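PDB 6NB0: histidine kinase from Paraburkholderia phymatum, which probably acts as a phosphorelay sensor kinase, transferring the phosphoryl group of ATP to a protein histidine. Local coordinates for residues A[56-68]-A[245-257]. Residues are numbered along the deposited sequence; the frame is centred on the assembly and turned at random.
Sequences FMRDHVLSLVSHD and GRISWVLALCKRV
Asp68 and Arg246 form the charged end of this interface: the guanidinium approaches end-on, NH2 lying 2.8 Å from OD1 and NH1 3.0 Å from OD2, the latter through its syn lone pair. OD1, met by NH2 on its syn side, also accepts from His67 ND1 on its anti side, though His67 and Asp68 are poorly ordered. Leu64 CD2 sits over the centre of the guanidinium, 3.6 Å from Arg246 CZ, while Leu64 CD1 reaches Trp249 NE1 at 3.5 Å. Two CH-pi contacts lie within the apolar part. Val61 CG2 stands 3.8 Å from the centroid of Trp249's six-membered ring, 25° off its normal; Leu253 CG is 4.0 Å from the Phe56 centroid and 20° off, displaced toward the rim, and Arg256 CB meets that ring's edge. Met57's anti chi1 (-171°) carries CG obliquely across Trp249 CB, bringing SD against Val250. His60 CB packs against Ala252 CB at 3.4 Å; its imidazole edge meets Trp249 CD1, and a water joins NE2 to Ile247 O. Trp249 also packs on Thr118 of the second subunit. The short helix segments cross steeply, axes 8.9 Å apart, consistent with the dimerisation and histidine-phosphotransfer (DHp) helix, its end carrying the H-box with His67 probably the phospho-acceptor, docking on the catalytic and ATP-binding (CA) domain.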
ATOM      1  N   PHE A  56      -0.317   5.054   0.536  1.00 26.72           N
ATOM      2  CA  PHE A  56      -0.723   6.448   0.470  1.00 30.07           C
ATOM      3  C   PHE A  56       0.225   7.247  -0.401  1.00 34.71           C
ATOM      4  O   PHE A  56      -0.202   8.200  -1.060  1.00 31.55           O
ATOM      5  CB  PHE A  56      -0.802   7.050   1.875  1.00 26.05           C
ATOM      6  CG  PHE A  56      -2.064   6.686   2.607  1.00 34.56           C
ATOM      7  CD1 PHE A  56      -2.227   5.416   3.160  1.00 33.67           C
ATOM      8  CD2 PHE A  56      -3.113   7.589   2.692  1.00 46.50           C
ATOM      9  CE1 PHE A  56      -3.395   5.069   3.800  1.00 34.14           C
ATOM     10  CE2 PHE A  56      -4.285   7.247   3.332  1.00 49.11           C
ATOM     11  CZ  PHE A  56      -4.431   5.986   3.885  1.00 44.72           C
ATOM     12  N   MET A  57       1.511   6.870  -0.432  1.00 30.47           N
ATOM     13  CA  MET A  57       2.424   7.569  -1.334  1.00 30.80           C
ATOM     14  C   MET A  57       2.028   7.357  -2.792  1.00 31.70           C
ATOM     15  O   MET A  57       2.133   8.287  -3.599  1.00 32.05           O
ATOM     16  CB  MET A  57       3.873   7.128  -1.108  1.00 29.47           C
ATOM     17  CG  MET A  57       4.838   8.006  -1.898  1.00 29.97           C
ATOM     18  SD  MET A  57       6.573   7.494  -1.656  1.00 32.48           S
ATOM     19  CE  MET A  57       6.783   6.574  -3.142  1.00 31.75           C
ATOM     20  N   ARG A  58       1.561   6.151  -3.151  1.00 29.41           N
ATOM     21  CA  ARG A  58       1.108   5.929  -4.528  1.00 34.57           C
ATOM     22  C   ARG A  58      -0.162   6.717  -4.843  1.00 37.44           C
ATOM     23  O   ARG A  58      -0.336   7.170  -5.980  1.00 38.40           O
ATOM     24  CB  ARG A  58       0.863   4.442  -4.811  1.00 34.26           C
ATOM     25  CG  ARG A  58       1.977   3.437  -4.395  1.00 42.29           C
ATOM     26  CD  ARG A  58       3.236   3.591  -5.196  1.00 37.52           C
ATOM     27  NE  ARG A  58       4.228   2.491  -5.057  1.00 37.35           N
ATOM     28  CZ  ARG A  58       5.073   2.357  -4.027  1.00 34.83           C
ATOM     29  NH1 ARG A  58       5.012   3.199  -3.001  1.00 29.18           N
ATOM     30  NH2 ARG A  58       5.981   1.382  -4.003  1.00 32.99           N
ATOM     31  N   ASP A  59      -1.064   6.866  -3.867  1.00 32.97           N
ATOM     32  CA  ASP A  59      -2.233   7.742  -4.040  1.00 36.44           C
ATOM     33  C   ASP A  59      -1.800   9.174  -4.297  1.00 40.71           C
ATOM     34  O   ASP A  59      -2.354   9.869  -5.159  1.00 38.27           O
ATOM     35  CB  ASP A  59      -3.109   7.722  -2.793  1.00 40.70           C
ATOM     36  CG  ASP A  59      -4.008   6.532  -2.727  1.00 48.47           C
ATOM     37  OD1 ASP A  59      -4.143   5.848  -3.760  1.00 51.29           O
ATOM     38  OD2 ASP A  59      -4.594   6.301  -1.646  1.00 63.20           O
ATOM     39  N   HIS A  60      -0.833   9.642  -3.510  1.00 36.46           N
ATOM     40  CA  HIS A  60      -0.307  10.988  -3.674  1.00 38.34           C
ATOM     41  C   HIS A  60       0.242  11.194  -5.078  1.00 38.19           C
ATOM     42  O   HIS A  60      -0.024  12.216  -5.719  1.00 39.61           O
ATOM     43  CB  HIS A  60       0.770  11.229  -2.622  1.00 29.31           C
ATOM     44  CG  HIS A  60       1.257  12.644  -2.571  1.00 30.99           C
ATOM     45  ND1 HIS A  60       0.516  13.665  -2.017  1.00 41.13           N
ATOM     46  CD2 HIS A  60       2.421  13.206  -2.986  1.00 36.71           C
ATOM     47  CE1 HIS A  60       1.190  14.801  -2.111  1.00 41.73           C
ATOM     48  NE2 HIS A  60       2.356  14.547  -2.682  1.00 38.57           N
ATOM     49  N   VAL A  61       1.004  10.220  -5.584  1.00 33.41           N
ATOM     50  CA  VAL A  61       1.557  10.348  -6.928  1.00 40.29           C
ATOM     51  C   VAL A  61       0.431  10.394  -7.960  1.00 37.85           C
ATOM     52  O   VAL A  61       0.466  11.194  -8.907  1.00 44.25           O
ATOM     53  CB  VAL A  61       2.555   9.198  -7.208  1.00 38.08           C
ATOM     54  CG1 VAL A  61       2.943   9.166  -8.675  1.00 38.97           C
ATOM     55  CG2 VAL A  61       3.804   9.337  -6.341  1.00 34.89           C
ATOM     56  N   LEU A  62      -0.597   9.559  -7.786  1.00 37.07           N
ATOM     57  CA  LEU A  62      -1.731   9.591  -8.715  1.00 40.22           C
ATOM     58  C   LEU A  62      -2.430  10.949  -8.697  1.00 42.74           C
ATOM     59  O   LEU A  62      -2.812  11.477  -9.752  1.00 45.34           O
ATOM     60  CB  LEU A  62      -2.722   8.484  -8.366  1.00 40.16           C
ATOM     61  CG  LEU A  62      -2.494   7.105  -8.983  1.00 56.45           C
ATOM     62  CD1 LEU A  62      -2.957   6.010  -8.034  1.00 59.87           C
ATOM     63  CD2 LEU A  62      -3.261   7.040 -10.305  1.00 60.93           C
ATOM     64  N   SER A  63      -2.626  11.517  -7.505  1.00 42.86           N
ATOM     65  CA  SER A  63      -3.281  12.818  -7.392  0.56 44.88           C
ATOM     66  C   SER A  63      -2.443  13.923  -8.020  1.00 46.83           C
ATOM     67  O   SER A  63      -2.985  14.850  -8.650  1.00 49.54           O
ATOM     68  CB  SER A  63      -3.564  13.125  -5.924  0.56 43.53           C
ATOM     69  OG  SER A  63      -4.733  12.452  -5.514  0.56 42.68           O
ATOM     70  N   LEU A  64      -1.120  13.855  -7.861  1.00 43.05           N
ATOM     71  CA  LEU A  64      -0.268  14.831  -8.537  1.00 43.72           C
ATOM     72  C   LEU A  64      -0.418  14.706 -10.049  1.00 49.51           C
ATOM     73  O   LEU A  64      -0.586  15.709 -10.756  1.00 53.93           O
ATOM     74  CB  LEU A  64       1.194  14.639  -8.124  1.00 46.03           C
ATOM     75  CG  LEU A  64       1.564  14.962  -6.674  1.00 48.72           C
ATOM     76  CD1 LEU A  64       2.968  14.463  -6.360  1.00 43.27           C
ATOM     77  CD2 LEU A  64       1.454  16.463  -6.419  1.00 52.98           C
ATOM     78  N   VAL A  65      -0.396  13.470 -10.552  1.00 52.71           N
ATOM     79  CA  VAL A  65      -0.614  13.213 -11.981  1.00 56.25           C
ATOM     80  C   VAL A  65      -1.997  13.695 -12.414  1.00 59.03           C
ATOM     81  O   VAL A  65      -2.153  14.323 -13.468  1.00 65.69           O
ATOM     82  CB  VAL A  65      -0.420  11.711 -12.277  1.00 57.34           C
ATOM     83  CG1 VAL A  65      -0.937  11.350 -13.666  1.00 61.87           C
ATOM     84  CG2 VAL A  65       1.043  11.328 -12.131  1.00 55.81           C
ATOM     85  N   SER A  66      -3.026  13.382 -11.616  1.00 61.44           N
ATOM     86  CA  SER A  66      -4.381  13.857 -11.884  1.00 67.83           C
ATOM     87  C   SER A  66      -4.446  15.378 -12.011  1.00 74.59           C
ATOM     88  O   SER A  66      -5.351  15.905 -12.676  1.00 75.01           O
ATOM     89  CB  SER A  66      -5.324  13.375 -10.771  1.00 70.43           C
ATOM     90  OG  SER A  66      -6.585  14.023 -10.827  1.00 77.66           O
ATOM     91  N   HIS A  67      -3.492  16.087 -11.415  1.00 71.84           N
ATOM     92  CA  HIS A  67      -3.454  17.541 -11.413  1.00 69.13           C
ATOM     93  C   HIS A  67      -2.527  18.113 -12.479  1.00 72.13           C
ATOM     94  O   HIS A  67      -2.948  18.962 -13.274  1.00 76.97           O
ATOM     95  CB  HIS A  67      -3.028  18.035 -10.021  1.00 66.94           C
ATOM     96  CG  HIS A  67      -2.831  19.520  -9.934  1.00 80.85           C
ATOM     97  ND1 HIS A  67      -1.729  20.161 -10.461  1.00 85.19           N
ATOM     98  CD2 HIS A  67      -3.590  20.489  -9.367  1.00 85.83           C
ATOM     99  CE1 HIS A  67      -1.824  21.459 -10.234  1.00 88.37           C
ATOM    100  NE2 HIS A  67      -2.944  21.684  -9.570  1.00 89.00           N
ATOM    101  N   ASP A  68      -1.276  17.646 -12.527  1.00 68.62           N
ATOM    102  CA  ASP A  68      -0.201  18.395 -13.176  1.00 71.16           C
ATOM    103  C   ASP A  68      -0.226  18.315 -14.698  1.00 86.64           C
ATOM    104  O   ASP A  68       0.366  19.182 -15.355  1.00 94.17           O
ATOM    105  CB  ASP A  68       1.164  17.919 -12.661  1.00 70.94           C
ATOM    106  CG  ASP A  68       1.600  18.639 -11.386  1.00 80.73           C
ATOM    107  OD1 ASP A  68       0.936  19.622 -10.993  1.00 84.29           O
ATOM    108  OD2 ASP A  68       2.609  18.221 -10.775  1.00 83.61           O
ATOM    109  N   GLY A 245       4.903  24.606  -1.501  1.00 58.39           N
ATOM    110  CA  GLY A 245       3.709  24.089  -0.874  1.00 63.44           C
ATOM    111  C   GLY A 245       3.560  22.581  -0.886  1.00 59.40           C
ATOM    112  O   GLY A 245       2.539  22.077  -0.406  1.00 64.45           O
ATOM    113  N   ARG A 246       4.536  21.841  -1.402  1.00 52.34           N
ATOM    114  CA  ARG A 246       4.401  20.399  -1.567  1.00 42.29           C
ATOM    115  C   ARG A 246       5.274  19.635  -0.585  1.00 40.42           C
ATOM    116  O   ARG A 246       6.358  20.082  -0.203  1.00 46.01           O
ATOM    117  CB  ARG A 246       4.736  19.994  -3.007  1.00 43.14           C
ATOM    118  CG  ARG A 246       3.654  20.429  -3.988  1.00 52.05           C
ATOM    119  CD  ARG A 246       3.901  19.902  -5.392  1.00 58.16           C
ATOM    120  NE  ARG A 246       2.741  20.104  -6.264  1.00 65.59           N
ATOM    121  CZ  ARG A 246       2.651  19.638  -7.508  1.00 74.32           C
ATOM    122  NH1 ARG A 246       3.652  18.936  -8.029  1.00 77.77           N
ATOM    123  NH2 ARG A 246       1.563  19.867  -8.234  1.00 72.20           N
ATOM    124  N   ILE A 247       4.782  18.463  -0.177  1.00 28.83           N
ATOM    125  CA  ILE A 247       5.474  17.617   0.776  1.00 28.88           C
ATOM    126  C   ILE A 247       6.352  16.626   0.030  1.00 29.31           C
ATOM    127  O   ILE A 247       6.154  16.358  -1.154  1.00 35.36           O
ATOM    128  CB  ILE A 247       4.468  16.861   1.668  1.00 37.62           C
ATOM    129  CG1 ILE A 247       3.535  16.012   0.780  1.00 35.13           C
ATOM    130  CG2 ILE A 247       3.699  17.856   2.539  1.00 37.56           C
ATOM    131  CD1 ILE A 247       2.717  14.964   1.569  1.00 36.15           C
ATOM    132  N   SER A 248       7.321  16.073   0.750  1.00 29.93           N
ATOM    133  CA  SER A 248       7.964  14.832   0.330  1.00 33.28           C
ATOM    134  C   SER A 248       6.895  13.749   0.176  1.00 35.89           C
ATOM    135  O   SER A 248       6.033  13.602   1.042  1.00 32.21           O
ATOM    136  CB  SER A 248       9.009  14.415   1.368  1.00 30.01           C
ATOM    137  OG  SER A 248      10.036  15.405   1.513  1.00 32.44           O
ATOM    138  N   TRP A 249       6.926  13.019  -0.947  1.00 31.26           N
ATOM    139  CA  TRP A 249       5.830  12.094  -1.263  1.00 29.23           C
ATOM    140  C   TRP A 249       5.578  11.112  -0.135  1.00 26.76           C
ATOM    141  O   TRP A 249       4.427  10.740   0.144  1.00 27.81           O
ATOM    142  CB  TRP A 249       6.150  11.311  -2.529  1.00 28.69           C
ATOM    143  CG  TRP A 249       6.246  12.124  -3.747  1.00 32.47           C
ATOM    144  CD1 TRP A 249       5.968  13.455  -3.882  1.00 30.58           C
ATOM    145  CD2 TRP A 249       6.632  11.652  -5.038  1.00 35.01           C
ATOM    146  NE1 TRP A 249       6.159  13.841  -5.195  1.00 33.00           N
ATOM    147  CE2 TRP A 249       6.575  12.754  -5.921  1.00 39.16           C
ATOM    148  CE3 TRP A 249       7.039  10.405  -5.534  1.00 34.82           C
ATOM    149  CZ2 TRP A 249       6.897  12.642  -7.280  1.00 46.80           C
ATOM    150  CZ3 TRP A 249       7.352  10.298  -6.895  1.00 35.48           C
ATOM    151  CH2 TRP A 249       7.289  11.412  -7.742  1.00 42.57           C
ATOM    152  N   VAL A 250       6.645  10.690   0.539  1.00 28.11           N
ATOM    153  CA  VAL A 250       6.496   9.623   1.517  1.00 29.76           C
ATOM    154  C   VAL A 250       5.639  10.059   2.703  1.00 28.73           C
ATOM    155  O   VAL A 250       5.137   9.204   3.430  1.00 27.01           O
ATOM    156  CB  VAL A 250       7.884   9.125   1.981  1.00 30.39           C
ATOM    157  CG1 VAL A 250       8.597  10.174   2.843  1.00 26.42           C
ATOM    158  CG2 VAL A 250       7.761   7.807   2.758  1.00 25.83           C
ATOM    159  N   LEU A 251       5.445  11.364   2.920  1.00 27.87           N
ATOM    160  CA  LEU A 251       4.634  11.828   4.047  1.00 26.72           C
ATOM    161  C   LEU A 251       3.146  11.912   3.701  1.00 28.14           C
ATOM    162  O   LEU A 251       2.354  12.412   4.508  1.00 28.22           O
ATOM    163  CB  LEU A 251       5.152  13.188   4.553  1.00 26.31           C
ATOM    164  CG  LEU A 251       6.490  13.059   5.307  1.00 27.42           C
ATOM    165  CD1 LEU A 251       7.210  14.397   5.522  1.00 24.37           C
ATOM    166  CD2 LEU A 251       6.328  12.315   6.634  1.00 25.95           C
ATOM    167  N   ALA A 252       2.764  11.443   2.514  1.00 23.64           N
ATOM    168  CA  ALA A 252       1.387  11.534   2.059  1.00 27.51           C
ATOM    169  C   ALA A 252       0.396  11.002   3.096  1.00 31.60           C
ATOM    170  O   ALA A 252      -0.688  11.573   3.276  1.00 27.86           O
ATOM    171  CB  ALA A 252       1.244  10.769   0.748  1.00 26.23           C
ATOM    172  N   LEU A 253       0.740   9.897   3.773  1.00 27.68           N
ATOM    173  CA  LEU A 253      -0.183   9.330   4.759  1.00 29.63           C
ATOM    174  C   LEU A 253      -0.508  10.334   5.865  1.00 29.81           C
ATOM    175  O   LEU A 253      -1.673  10.489   6.241  1.00 28.01           O
ATOM    176  CB  LEU A 253       0.390   8.038   5.354  1.00 27.99           C
ATOM    177  CG  LEU A 253      -0.605   7.168   6.141  1.00 32.15           C
ATOM    178  CD1 LEU A 253      -0.137   5.707   6.145  1.00 36.91           C
ATOM    179  CD2 LEU A 253      -0.744   7.627   7.567  1.00 27.76           C
ATOM    180  N   CYS A 254       0.510  11.007   6.419  1.00 26.74           N
ATOM    181  CA  CYS A 254       0.256  12.062   7.413  1.00 26.33           C
ATOM    182  C   CYS A 254      -0.700  13.133   6.890  1.00 26.14           C
ATOM    183  O   CYS A 254      -1.640  13.542   7.582  1.00 27.71           O
ATOM    184  CB  CYS A 254       1.576  12.720   7.828  1.00 31.54           C
ATOM    185  SG  CYS A 254       2.766  11.542   8.513  1.00 28.20           S
ATOM    186  N   LYS A 255      -0.443  13.632   5.686  1.00 24.53           N
ATOM    187  CA  LYS A 255      -1.287  14.680   5.114  1.00 28.67           C
ATOM    188  C   LYS A 255      -2.712  14.184   4.885  1.00 32.67           C
ATOM    189  O   LYS A 255      -3.690  14.873   5.226  1.00 28.23           O
ATOM    190  CB  LYS A 255      -0.676  15.172   3.800  1.00 28.73           C
ATOM    191  CG  LYS A 255      -1.500  16.261   3.086  1.00 32.60           C
ATOM    192  CD  LYS A 255      -0.788  16.728   1.818  1.00 37.58           C
ATOM    193  CE  LYS A 255      -1.555  17.862   1.128  1.00 45.07           C
ATOM    194  NZ  LYS A 255      -2.668  17.331   0.311  1.00 53.32           N
ATOM    195  N   ARG A 256      -2.853  12.993   4.291  1.00 29.46           N
ATOM    196  CA  ARG A 256      -4.185  12.473   3.993  0.55 32.48           C
ATOM    197  C   ARG A 256      -4.991  12.258   5.266  1.00 24.80           C
ATOM    198  O   ARG A 256      -6.183  12.588   5.322  1.00 29.92           O
ATOM    199  CB  ARG A 256      -4.069  11.163   3.213  0.55 37.12           C
ATOM    200  CG  ARG A 256      -4.035  11.341   1.705  0.55 41.40           C
ATOM    201  CD  ARG A 256      -5.338  11.908   1.214  0.55 41.81           C
ATOM    202  NE  ARG A 256      -5.989  11.048   0.232  0.55 44.89           N
ATOM    203  CZ  ARG A 256      -7.305  10.925   0.118  0.55 45.97           C
ATOM    204  NH1 ARG A 256      -8.100  11.594   0.944  0.55 40.77           N
ATOM    205  NH2 ARG A 256      -7.825  10.127  -0.815  0.55 46.67           N
ATOM    206  N   VAL A 257      -4.361  11.691   6.289  1.00 30.35           N
ATOM    207  CA  VAL A 257      -5.098  11.369   7.502  1.00 27.69           C
ATOM    208  C   VAL A 257      -5.437  12.648   8.256  1.00 26.36           C
ATOM    209  O   VAL A 257      -6.539  12.802   8.782  1.00 28.09           O
ATOM    210  CB  VAL A 257      -4.283  10.378   8.358  1.00 31.89           C
ATOM    211  CG1 VAL A 257      -4.890  10.227   9.763  1.00 27.79           C
ATOM    212  CG2 VAL A 257      -4.192   9.015   7.658  1.00 28.45           C
TER
HETATM  213  O   HOH W   1       4.168  16.424  -3.066  1.00 32.74           O